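Local structure of centrosomal P4.1-associated protein (Danio rerio, 4LD1) at residues H105-E110 / L122-S127; G117-L122 / V129-T134; F22-R27 / M40-D45; G34-V39 / T49-R54. The protein takes part in centriole organisation, probably through tubulin binding, with the G-box domain described here possibly contributing to centriole elongation. One frame throughout, in Å; residues are numbered along the deposited sequence.

From the N terminus, contact 3 opens at F22-R27, contact 4 opens at G34-V39, contact 3 closes at M40-D45 and contact 4 at T49-R54, so the two cross. Contact 3 ties the loop after strand 18-21 to the one after strand 37-40; contact 4 joins the start of strand 37-40 to the loop after strand 46-49. Contacts 1 and 2 cross likewise further along and share L122: contact 1 joins the turns after strands 101-104 and 119-122, contact 2 pairs the hairpin strands 119-122 and 128-131. The two pairs lie on opposite sides of the chain's centre; contacts 1 and 3 are about 30 Å apart at their nearest atoms.

Contact 1. Residues H105-E110 / L122-S127; sequences HPDGRE and LNPDGS
R109 lies against three consecutive residues of the facing loop, L122, N123 and P124. CB packs on P124 CD at 4.0 Å. CG is anti to the backbone N (chi1 180°), which puts it beside L122 O at 3.7 Å. Next, CD reaches N123 OD1 at 3.8 Å. A bend at chi3 (55°) then swings NE round, and the guanidinium ends over the imidazole of H105 in its own loop, with NH2 3.6 Å above that ring and displaced toward its rim. N123 runs side by side with R109; while OD1 faces the arginine, ND2 donates to S127 OG.

One residue on from R109, the backbones pair. E110 N donates to L122 O at 2.9 Å and L122 N to E110 O at 2.8 Å, an antiparallel hydrogen-bonded pair, and L122 O also receives a CA-H contact from R109. P124 CG lies 3.4 Å from D107 O. A water bridges the gap by donating to G108 O and N123 O.

The loops are the turns after strands 101-104 and 119-122, on the same side of the antiparallel strand array in the T-complex protein 10 C-terminal region. Each type I turn, H105-G108 and N123-G126, is overlapped by an Asx turn that begins at its aspartate: R109 N binds D107 OD1 at 3.0 Å, and D125 OD1 takes both S127 N and S127 OG. Beyond the bridged pair, then, the loops meet chiefly through the P124 ring, the R109 aliphatic chain and one water, a shallow surface packing, while the guanidinium lies over H105.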
# COMPACT_ATOMS: atom_id res chain seq x y z
N HIS A 105 3.75 9.26 1.31
CA HIS A 105 5.01 9.61 1.96
C HIS A 105 4.77 10.47 3.19
O HIS A 105 3.79 11.23 3.24
CB HIS A 105 5.88 10.38 0.96
CG HIS A 105 6.16 9.62 -0.30
ND1 HIS A 105 7.36 8.98 -0.54
CD2 HIS A 105 5.39 9.37 -1.38
CE1 HIS A 105 7.32 8.39 -1.72
NE2 HIS A 105 6.13 8.62 -2.26
N PRO A 106 5.67 10.40 4.18
CA PRO A 106 5.50 11.16 5.42
C PRO A 106 5.37 12.67 5.23
O PRO A 106 4.75 13.33 6.08
CB PRO A 106 6.77 10.84 6.21
CG PRO A 106 7.29 9.59 5.66
CD PRO A 106 6.83 9.49 4.24
N ASP A 107 5.93 13.23 4.16
CA ASP A 107 5.88 14.68 3.93
C ASP A 107 4.57 15.14 3.30
O ASP A 107 4.37 16.33 3.07
CB ASP A 107 7.08 15.15 3.09
CG ASP A 107 7.04 14.64 1.65
OD1 ASP A 107 6.11 13.89 1.28
OD2 ASP A 107 7.97 15.00 0.89
N GLY A 108 3.67 14.19 3.03
CA GLY A 108 2.36 14.51 2.50
C GLY A 108 2.19 14.20 1.02
O GLY A 108 1.08 14.28 0.50
N ARG A 109 3.26 13.82 0.35
CA ARG A 109 3.15 13.44 -1.06
C ARG A 109 2.40 12.12 -1.21
O ARG A 109 2.62 11.18 -0.45
CB ARG A 109 4.52 13.33 -1.71
CG ARG A 109 4.49 12.94 -3.18
CD ARG A 109 5.74 13.41 -3.91
NE ARG A 109 6.96 12.92 -3.26
CZ ARG A 109 7.64 11.83 -3.63
NH1 ARG A 109 7.25 11.10 -4.66
NH2 ARG A 109 8.73 11.48 -2.95
N GLU A 110 1.56 12.04 -2.23
CA GLU A 110 0.80 10.84 -2.55
C GLU A 110 0.91 10.61 -4.04
O GLU A 110 0.79 11.55 -4.81
CB GLU A 110 -0.68 10.99 -2.16
CG GLU A 110 -0.93 11.48 -0.75
CD GLU A 110 -2.41 11.49 -0.39
OE1 GLU A 110 -3.25 11.23 -1.28
OE2 GLU A 110 -2.73 11.77 0.78
N LEU A 122 -0.15 13.95 -5.90
CA LEU A 122 -0.58 15.05 -5.07
C LEU A 122 0.62 15.45 -4.23
O LEU A 122 1.18 14.62 -3.51
CB LEU A 122 -1.73 14.61 -4.18
CG LEU A 122 -2.31 15.66 -3.24
CD1 LEU A 122 -2.76 16.91 -4.03
CD2 LEU A 122 -3.47 15.04 -2.46
N ASN A 123 1.00 16.72 -4.34
CA ASN A 123 2.16 17.20 -3.61
C ASN A 123 1.82 17.85 -2.27
O ASN A 123 0.69 18.30 -2.05
CB ASN A 123 2.93 18.16 -4.50
CG ASN A 123 3.50 17.45 -5.71
OD1 ASN A 123 4.21 16.46 -5.59
ND2 ASN A 123 3.16 17.94 -6.89
N PRO A 124 2.80 17.90 -1.36
CA PRO A 124 2.59 18.53 -0.05
C PRO A 124 2.04 19.96 -0.13
O PRO A 124 1.30 20.36 0.78
CB PRO A 124 4.00 18.56 0.54
CG PRO A 124 4.71 17.44 -0.10
CD PRO A 124 4.16 17.34 -1.49
N ASP A 125 2.39 20.71 -1.17
CA ASP A 125 1.95 22.09 -1.28
C ASP A 125 0.57 22.22 -1.90
O ASP A 125 0.08 23.32 -2.11
CB ASP A 125 2.98 22.94 -2.04
CG ASP A 125 3.09 22.58 -3.51
OD1 ASP A 125 2.36 21.69 -3.98
OD2 ASP A 125 3.91 23.21 -4.21
N GLY A 126 -0.07 21.09 -2.19
CA GLY A 126 -1.43 21.11 -2.73
C GLY A 126 -1.49 21.07 -4.24
O GLY A 126 -2.57 20.90 -4.81
N SER A 127 -0.34 21.18 -4.89
CA SER A 127 -0.30 21.04 -6.33
C SER A 127 -0.49 19.58 -6.73
O SER A 127 -0.29 18.66 -5.93
CB SER A 127 1.00 21.60 -6.94
OG SER A 127 2.15 20.91 -6.48
O HOH W 1 -0.69 16.57 0.34

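Contact 2. Residues G117-L122 / V129-T134; sequences GTIIQL and VIQFNT
I119, I120 and Q121 pair with Q131, I130 and V129 in the beta hairpin of strands 119-122 and 128-131. I119 and Q131 exchange bonds at 2.9 Å each way (I119 N to Q131 O, Q131 N to I119 O), and Q121 N reaches V129 O at 2.8 Å, with V129 N returning to Q121 O. Between these hydrogen-bonded pairs, I120 and I130 form a non-hydrogen-bonded pair whose side chains meet loosely, CG2 of I120 to CG1 of I130.

On the other face Q121 and V129 run side by side. CG of Q121 is anti to the backbone N (chi1 173°), and OE1 comes to rest 3.4 Å from V129 CG2 while accepting from N123 ND2. I119 CD1 touches Q131 NE2 at 3.8 Å; the far side of that amide, OE1, belongs to R137 NE. The hairpin sits between strands 110-113 and 137-140, I120 bonding back to S112 and I130 on to E138 through their backbones.

Two waters lie between the segments at the end away from the hairpin turn. One accepts from Q131 NE2 and lies 2.7 Å from G117 O. The other donates to T118 OG1 and accepts from N133 N at 2.8 Å, linking the two segments just beyond the strand ends, where T118 OG1, hydrogen-bonded to D116 OD1, stands beside N133. I130 CG2 rests near the rim of one face of the F132 ring, 3.7 Å above its plane.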
# COMPACT_ATOMS: atom_id res chain seq x y z
N GLY A 117 -1.81 2.98 -16.56
CA GLY A 117 -0.54 3.68 -16.55
C GLY A 117 -0.63 5.12 -16.10
O GLY A 117 0.39 5.76 -15.89
N THR A 118 -1.85 5.62 -15.94
CA THR A 118 -2.06 6.96 -15.43
C THR A 118 -1.38 7.12 -14.08
O THR A 118 -1.49 6.24 -13.23
CB THR A 118 -3.57 7.24 -15.26
OG1 THR A 118 -4.22 7.06 -16.52
CG2 THR A 118 -3.82 8.64 -14.75
N ILE A 119 -0.69 8.23 -13.89
CA ILE A 119 -0.09 8.57 -12.62
C ILE A 119 -0.70 9.87 -12.11
O ILE A 119 -0.75 10.87 -12.84
CB ILE A 119 1.44 8.76 -12.74
CG1 ILE A 119 2.07 7.56 -13.45
CG2 ILE A 119 2.06 9.02 -11.37
CD1 ILE A 119 3.52 7.77 -13.82
N ILE A 120 -1.14 9.86 -10.86
CA ILE A 120 -1.70 11.01 -10.20
C ILE A 120 -0.88 11.28 -8.95
O ILE A 120 -0.87 10.47 -8.01
CB ILE A 120 -3.17 10.83 -9.81
CG1 ILE A 120 -4.00 10.46 -11.05
CG2 ILE A 120 -3.70 12.12 -9.22
CD1 ILE A 120 -5.31 9.80 -10.73
N GLN A 121 -0.16 12.40 -8.96
CA GLN A 121 0.69 12.84 -7.88
C GLN A 121 0.09 14.07 -7.19
O GLN A 121 -0.11 15.12 -7.82
CB GLN A 121 2.06 13.17 -8.43
CG GLN A 121 3.02 13.81 -7.45
CD GLN A 121 4.20 14.42 -8.17
OE1 GLN A 121 4.10 15.49 -8.77
NE2 GLN A 121 5.33 13.73 -8.12
N LEU A 122 -0.15 13.95 -5.90
CA LEU A 122 -0.58 15.05 -5.07
C LEU A 122 0.62 15.45 -4.23
O LEU A 122 1.18 14.62 -3.51
CB LEU A 122 -1.73 14.61 -4.18
CG LEU A 122 -2.31 15.66 -3.24
CD1 LEU A 122 -2.76 16.91 -4.03
CD2 LEU A 122 -3.47 15.04 -2.46
N VAL A 129 0.03 16.82 -10.16
CA VAL A 129 0.55 16.48 -11.46
C VAL A 129 -0.08 15.16 -11.89
O VAL A 129 -0.07 14.18 -11.14
CB VAL A 129 2.08 16.38 -11.46
CG1 VAL A 129 2.62 16.02 -12.83
CG2 VAL A 129 2.69 17.70 -10.98
N ILE A 130 -0.60 15.15 -13.11
CA ILE A 130 -1.15 13.97 -13.71
C ILE A 130 -0.36 13.67 -14.98
O ILE A 130 -0.12 14.57 -15.79
CB ILE A 130 -2.62 14.15 -14.10
CG1 ILE A 130 -3.46 14.54 -12.87
CG2 ILE A 130 -3.17 12.87 -14.72
CD1 ILE A 130 -4.80 15.11 -13.23
N GLN A 131 0.09 12.43 -15.11
CA GLN A 131 0.57 11.91 -16.38
C GLN A 131 -0.48 10.93 -16.89
O GLN A 131 -0.70 9.86 -16.33
CB GLN A 131 1.93 11.25 -16.24
CG GLN A 131 2.54 10.80 -17.58
CD GLN A 131 3.92 10.21 -17.41
OE1 GLN A 131 4.89 10.94 -17.20
NE2 GLN A 131 4.01 8.90 -17.45
N PHE A 132 -1.16 11.33 -17.95
CA PHE A 132 -2.24 10.55 -18.50
C PHE A 132 -1.73 9.26 -19.13
O PHE A 132 -0.52 9.09 -19.35
CB PHE A 132 -2.99 11.38 -19.54
CG PHE A 132 -3.62 12.61 -18.97
CD1 PHE A 132 -4.73 12.53 -18.17
CD2 PHE A 132 -3.13 13.87 -19.30
CE1 PHE A 132 -5.32 13.65 -17.66
CE2 PHE A 132 -3.72 15.00 -18.79
CZ PHE A 132 -4.82 14.90 -17.97
N ASN A 133 -2.65 8.37 -19.46
CA ASN A 133 -2.31 7.16 -20.21
C ASN A 133 -1.58 7.45 -21.52
O ASN A 133 -0.83 6.62 -21.99
CB ASN A 133 -3.54 6.28 -20.46
CG ASN A 133 -4.71 7.03 -21.10
OD1 ASN A 133 -4.64 8.21 -21.43
ND2 ASN A 133 -5.81 6.32 -21.27
N THR A 134 -1.80 8.64 -22.07
CA THR A 134 -1.19 9.08 -23.32
C THR A 134 0.26 9.53 -23.16
O THR A 134 0.93 9.82 -24.15
CB THR A 134 -1.92 10.28 -23.86
OG1 THR A 134 -1.85 11.33 -22.89
CG2 THR A 134 -3.38 9.96 -24.18
O HOH W 2 1.31 7.63 -17.58
O HOH W 3 -5.15 8.91 -18.26

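Contact 3. Residues F22-R27 / M40-D45; sequences FPNGTR and MFFNGD
T26 reaches across to F41 and F42 with both branches of its side chain. OG1, anti to the carbonyl carbon (chi1 -68°), accepts from F42 N at 3.0 Å, a bent bond of 136°. The same oxygen sits at the edge of the F42 ring, near its plane, 3.4 Å from CD2. The methyl CG2 lies 4.0 Å from F41 CD1, the two side chains running the same way. N24 adds a second touch on F42: ND2 comes within 3.4 Å of CD2, its amide tilted 58° from the ring.

Next to this, R27 and M40 form an antiparallel hydrogen-bonded pair, R27 N to M40 O at 2.9 Å and M40 N to R27 O at 2.7 Å. M40 bends back at its sulfur to bring CE against R27 CB. M40 O also receives the CA-H of T26 and a proton of a water that donates to G25 O as well.

What positions T26 is its own turn. N24 OD1 accepts from T26 N at 3.0 Å, an Asx turn overlapping the type I turn F22-G25, and weakly from T26 OG1. N43 does the same for D45 N, overlapping the turn F41-G44, and its ND2 holds D45 OD2.

No helix lies nearby: the two turns connect strand 18-21 to 27-30 and 37-40 to 46-49, and they meet because strands 27-30 and 37-40 are neighbours. R27 leans on L19 and V21 of strand 18-21, and D45 OD1 bonds to A60 N just past strand 55-59.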
# COMPACT_ATOMS: atom_id res chain seq x y z
N PHE A 22 -5.87 -27.02 24.37
CA PHE A 22 -6.42 -26.57 25.63
C PHE A 22 -7.90 -26.93 25.69
O PHE A 22 -8.56 -27.05 24.65
CB PHE A 22 -6.23 -25.05 25.78
CG PHE A 22 -4.80 -24.62 25.90
CD1 PHE A 22 -4.15 -24.63 27.12
CD2 PHE A 22 -4.10 -24.23 24.78
CE1 PHE A 22 -2.82 -24.22 27.22
CE2 PHE A 22 -2.78 -23.82 24.87
CZ PHE A 22 -2.14 -23.83 26.09
N PRO A 23 -8.44 -27.03 26.90
CA PRO A 23 -9.85 -27.40 26.99
C PRO A 23 -10.79 -26.44 26.26
O PRO A 23 -11.86 -26.86 25.81
CB PRO A 23 -10.12 -27.38 28.49
CG PRO A 23 -8.81 -27.69 29.12
CD PRO A 23 -7.76 -27.07 28.20
N ASN A 24 -10.39 -25.18 26.10
CA ASN A 24 -11.26 -24.20 25.46
C ASN A 24 -11.18 -24.22 23.92
O ASN A 24 -11.86 -23.44 23.25
CB ASN A 24 -11.00 -22.80 26.01
CG ASN A 24 -9.67 -22.20 25.56
OD1 ASN A 24 -8.88 -22.83 24.86
ND2 ASN A 24 -9.42 -20.98 25.99
N GLY A 25 -10.34 -25.11 23.39
CA GLY A 25 -10.23 -25.32 21.96
C GLY A 25 -9.04 -24.64 21.31
O GLY A 25 -8.73 -24.94 20.16
N THR A 26 -8.36 -23.75 22.03
CA THR A 26 -7.10 -23.19 21.53
C THR A 26 -6.10 -24.31 21.29
O THR A 26 -5.99 -25.26 22.10
CB THR A 26 -6.55 -22.14 22.51
OG1 THR A 26 -7.42 -21.01 22.49
CG2 THR A 26 -5.10 -21.69 22.17
N ARG A 27 -5.40 -24.21 20.15
CA ARG A 27 -4.40 -25.20 19.79
C ARG A 27 -3.08 -24.49 19.54
O ARG A 27 -3.05 -23.41 18.99
CB ARG A 27 -4.80 -25.96 18.52
CG ARG A 27 -6.13 -26.65 18.60
CD ARG A 27 -6.55 -27.13 17.23
NE ARG A 27 -5.77 -28.26 16.77
CZ ARG A 27 -6.05 -29.53 17.06
NH1 ARG A 27 -7.10 -29.84 17.82
NH2 ARG A 27 -5.27 -30.50 16.59
N MET A 40 -3.46 -21.19 17.44
CA MET A 40 -4.77 -21.03 16.83
C MET A 40 -5.76 -20.91 17.97
O MET A 40 -6.17 -21.91 18.62
CB MET A 40 -5.07 -22.23 15.94
CG MET A 40 -4.16 -22.29 14.72
SD MET A 40 -3.89 -23.93 14.08
CE MET A 40 -2.70 -24.52 15.28
N PHE A 41 -6.11 -19.67 18.26
CA PHE A 41 -6.98 -19.38 19.39
C PHE A 41 -8.43 -19.80 19.17
O PHE A 41 -8.88 -19.89 18.02
CB PHE A 41 -6.94 -17.90 19.70
CG PHE A 41 -5.62 -17.44 20.20
CD1 PHE A 41 -5.25 -17.70 21.51
CD2 PHE A 41 -4.76 -16.73 19.37
CE1 PHE A 41 -4.04 -17.27 21.98
CE2 PHE A 41 -3.56 -16.31 19.83
CZ PHE A 41 -3.20 -16.56 21.14
N PHE A 42 -9.15 -20.00 20.27
CA PHE A 42 -10.55 -20.44 20.24
C PHE A 42 -11.48 -19.53 19.42
O PHE A 42 -12.54 -19.97 18.98
CB PHE A 42 -11.09 -20.56 21.68
CG PHE A 42 -11.09 -19.27 22.44
CD1 PHE A 42 -12.11 -18.34 22.26
CD2 PHE A 42 -10.07 -18.97 23.32
CE1 PHE A 42 -12.10 -17.14 22.96
CE2 PHE A 42 -10.07 -17.77 24.03
CZ PHE A 42 -11.08 -16.86 23.84
N ASN A 43 -11.11 -18.27 19.26
CA ASN A 43 -11.96 -17.30 18.57
C ASN A 43 -11.62 -17.18 17.08
O ASN A 43 -12.18 -16.35 16.38
CB ASN A 43 -11.88 -15.92 19.23
CG ASN A 43 -10.55 -15.25 19.02
OD1 ASN A 43 -9.56 -15.89 18.67
ND2 ASN A 43 -10.53 -13.93 19.17
N GLY A 44 -10.69 -18.02 16.62
CA GLY A 44 -10.28 -18.03 15.23
C GLY A 44 -9.05 -17.20 14.92
O GLY A 44 -8.50 -17.30 13.82
N ASP A 45 -8.59 -16.39 15.87
CA ASP A 45 -7.37 -15.62 15.65
C ASP A 45 -6.19 -16.59 15.56
O ASP A 45 -6.22 -17.68 16.15
CB ASP A 45 -7.10 -14.63 16.78
CG ASP A 45 -8.10 -13.49 16.84
OD1 ASP A 45 -8.98 -13.38 15.96
OD2 ASP A 45 -7.99 -12.69 17.80
O HOH W 4 -8.46 -23.46 17.69

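Contact 4. Residues G34-V39 / T49-R54; sequences GQTVKV and TMPDQR
V37 and T49 carry the backbone bonds of this contact, V37 N to T49 O at 3.1 Å and T49 N to V37 O at 2.9 Å, an antiparallel hydrogen-bonded pair. V37 O also takes a proton from a water that is hydrogen-bonded to T49 OG1 at 2.9 Å, so a side-chain hydroxyl reinforces the pair. A second water lies 2.8 Å from Q35 O and 2.9 Å from M50 O and bridges these two acceptors, which cannot bond each other.

One residue further, T36 CA points its hydrogen at T49 O. Its OG1, anti to the carbonyl carbon (chi1 -49°), lies 3.3 Å from both CD and CG of P51, the side chains crossing obliquely. Q35 CB also touches the ring, 4.0 Å from P51 CG.

P51 is the second residue of the type I turn M50-Q53, overlapped by an Asx turn from D52 OD1 to R54 N. D52 OD2 makes a salt bridge to R54 NH1 at 3.0 Å, and M50 CG lies over the centre of that guanidinium. The charges therefore pair within the 49-54 loop, while the joint to strand 37-40 rests on backbone bonds, water and a proline pressed on a threonine hydroxyl.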
# COMPACT_ATOMS: atom_id res chain seq x y z
N GLY A 34 11.62 -25.42 17.96
CA GLY A 34 10.97 -24.34 18.68
C GLY A 34 10.97 -23.02 17.94
O GLY A 34 10.51 -22.01 18.47
N GLN A 35 11.47 -23.02 16.71
CA GLN A 35 11.63 -21.80 15.93
C GLN A 35 10.36 -21.41 15.20
O GLN A 35 10.24 -20.28 14.72
CB GLN A 35 12.76 -21.97 14.92
CG GLN A 35 14.13 -22.14 15.56
CD GLN A 35 14.95 -20.88 15.48
OE1 GLN A 35 15.12 -20.17 16.47
NE2 GLN A 35 15.46 -20.58 14.29
N THR A 36 9.44 -22.35 15.09
CA THR A 36 8.12 -22.10 14.53
C THR A 36 7.09 -22.44 15.58
O THR A 36 7.08 -23.54 16.13
CB THR A 36 7.85 -22.94 13.25
OG1 THR A 36 8.96 -22.82 12.34
CG2 THR A 36 6.60 -22.46 12.57
N VAL A 37 6.24 -21.47 15.90
CA VAL A 37 5.14 -21.64 16.83
C VAL A 37 3.89 -21.06 16.22
O VAL A 37 3.90 -19.91 15.76
CB VAL A 37 5.40 -20.92 18.17
CG1 VAL A 37 4.18 -21.05 19.09
CG2 VAL A 37 6.65 -21.47 18.83
N LYS A 38 2.84 -21.84 16.20
CA LYS A 38 1.56 -21.40 15.66
C LYS A 38 0.51 -21.59 16.73
O LYS A 38 0.32 -22.71 17.20
CB LYS A 38 1.18 -22.20 14.42
CG LYS A 38 -0.08 -21.72 13.74
CD LYS A 38 -0.39 -22.55 12.52
CE LYS A 38 -1.63 -22.05 11.81
NZ LYS A 38 -1.93 -22.90 10.64
N VAL A 39 -0.15 -20.50 17.11
CA VAL A 39 -1.23 -20.58 18.09
C VAL A 39 -2.52 -20.25 17.37
O VAL A 39 -2.64 -19.19 16.75
CB VAL A 39 -1.04 -19.58 19.24
CG1 VAL A 39 -2.13 -19.77 20.28
CG2 VAL A 39 0.32 -19.73 19.85
N THR A 49 4.60 -17.42 14.54
CA THR A 49 5.95 -16.93 14.64
C THR A 49 6.84 -17.86 13.84
O THR A 49 6.82 -19.09 14.05
CB THR A 49 6.43 -16.84 16.09
OG1 THR A 49 5.56 -15.98 16.84
CG2 THR A 49 7.83 -16.31 16.15
N MET A 50 7.60 -17.27 12.91
CA MET A 50 8.42 -18.02 11.97
C MET A 50 9.91 -17.98 12.36
O MET A 50 10.32 -17.16 13.18
CB MET A 50 8.25 -17.45 10.57
CG MET A 50 6.82 -17.44 10.04
SD MET A 50 6.16 -19.11 9.93
CE MET A 50 5.32 -19.06 8.36
N PRO A 51 10.72 -18.89 11.80
CA PRO A 51 12.15 -18.90 12.16
C PRO A 51 12.90 -17.62 11.80
O PRO A 51 13.89 -17.29 12.48
CB PRO A 51 12.70 -20.07 11.35
CG PRO A 51 11.54 -21.02 11.25
CD PRO A 51 10.34 -20.10 11.05
N ASP A 52 12.44 -16.92 10.77
CA ASP A 52 13.05 -15.66 10.34
C ASP A 52 12.61 -14.48 11.21
O ASP A 52 13.00 -13.33 10.96
CB ASP A 52 12.81 -15.40 8.85
CG ASP A 52 11.34 -15.17 8.50
OD1 ASP A 52 10.51 -14.98 9.42
OD2 ASP A 52 11.02 -15.14 7.29
N GLN A 53 11.82 -14.80 12.23
CA GLN A 53 11.41 -13.88 13.29
C GLN A 53 10.22 -13.01 12.88
O GLN A 53 9.77 -12.17 13.67
CB GLN A 53 12.58 -13.02 13.78
CG GLN A 53 13.77 -13.84 14.25
CD GLN A 53 13.39 -14.83 15.34
OE1 GLN A 53 13.65 -16.02 15.23
NE2 GLN A 53 12.78 -14.33 16.41
N ARG A 54 9.72 -13.20 11.68
CA ARG A 54 8.48 -12.53 11.33
C ARG A 54 7.34 -13.16 12.12
O ARG A 54 7.38 -14.35 12.48
CB ARG A 54 8.22 -12.51 9.80
CG ARG A 54 7.54 -13.71 9.19
CD ARG A 54 7.51 -13.54 7.64
NE ARG A 54 6.64 -14.55 7.02
CZ ARG A 54 7.03 -15.78 6.68
NH1 ARG A 54 8.28 -16.19 6.87
NH2 ARG A 54 6.16 -16.60 6.14
O HOH W 5 11.11 -17.83 15.86
O HOH W 6 3.35 -17.59 17.81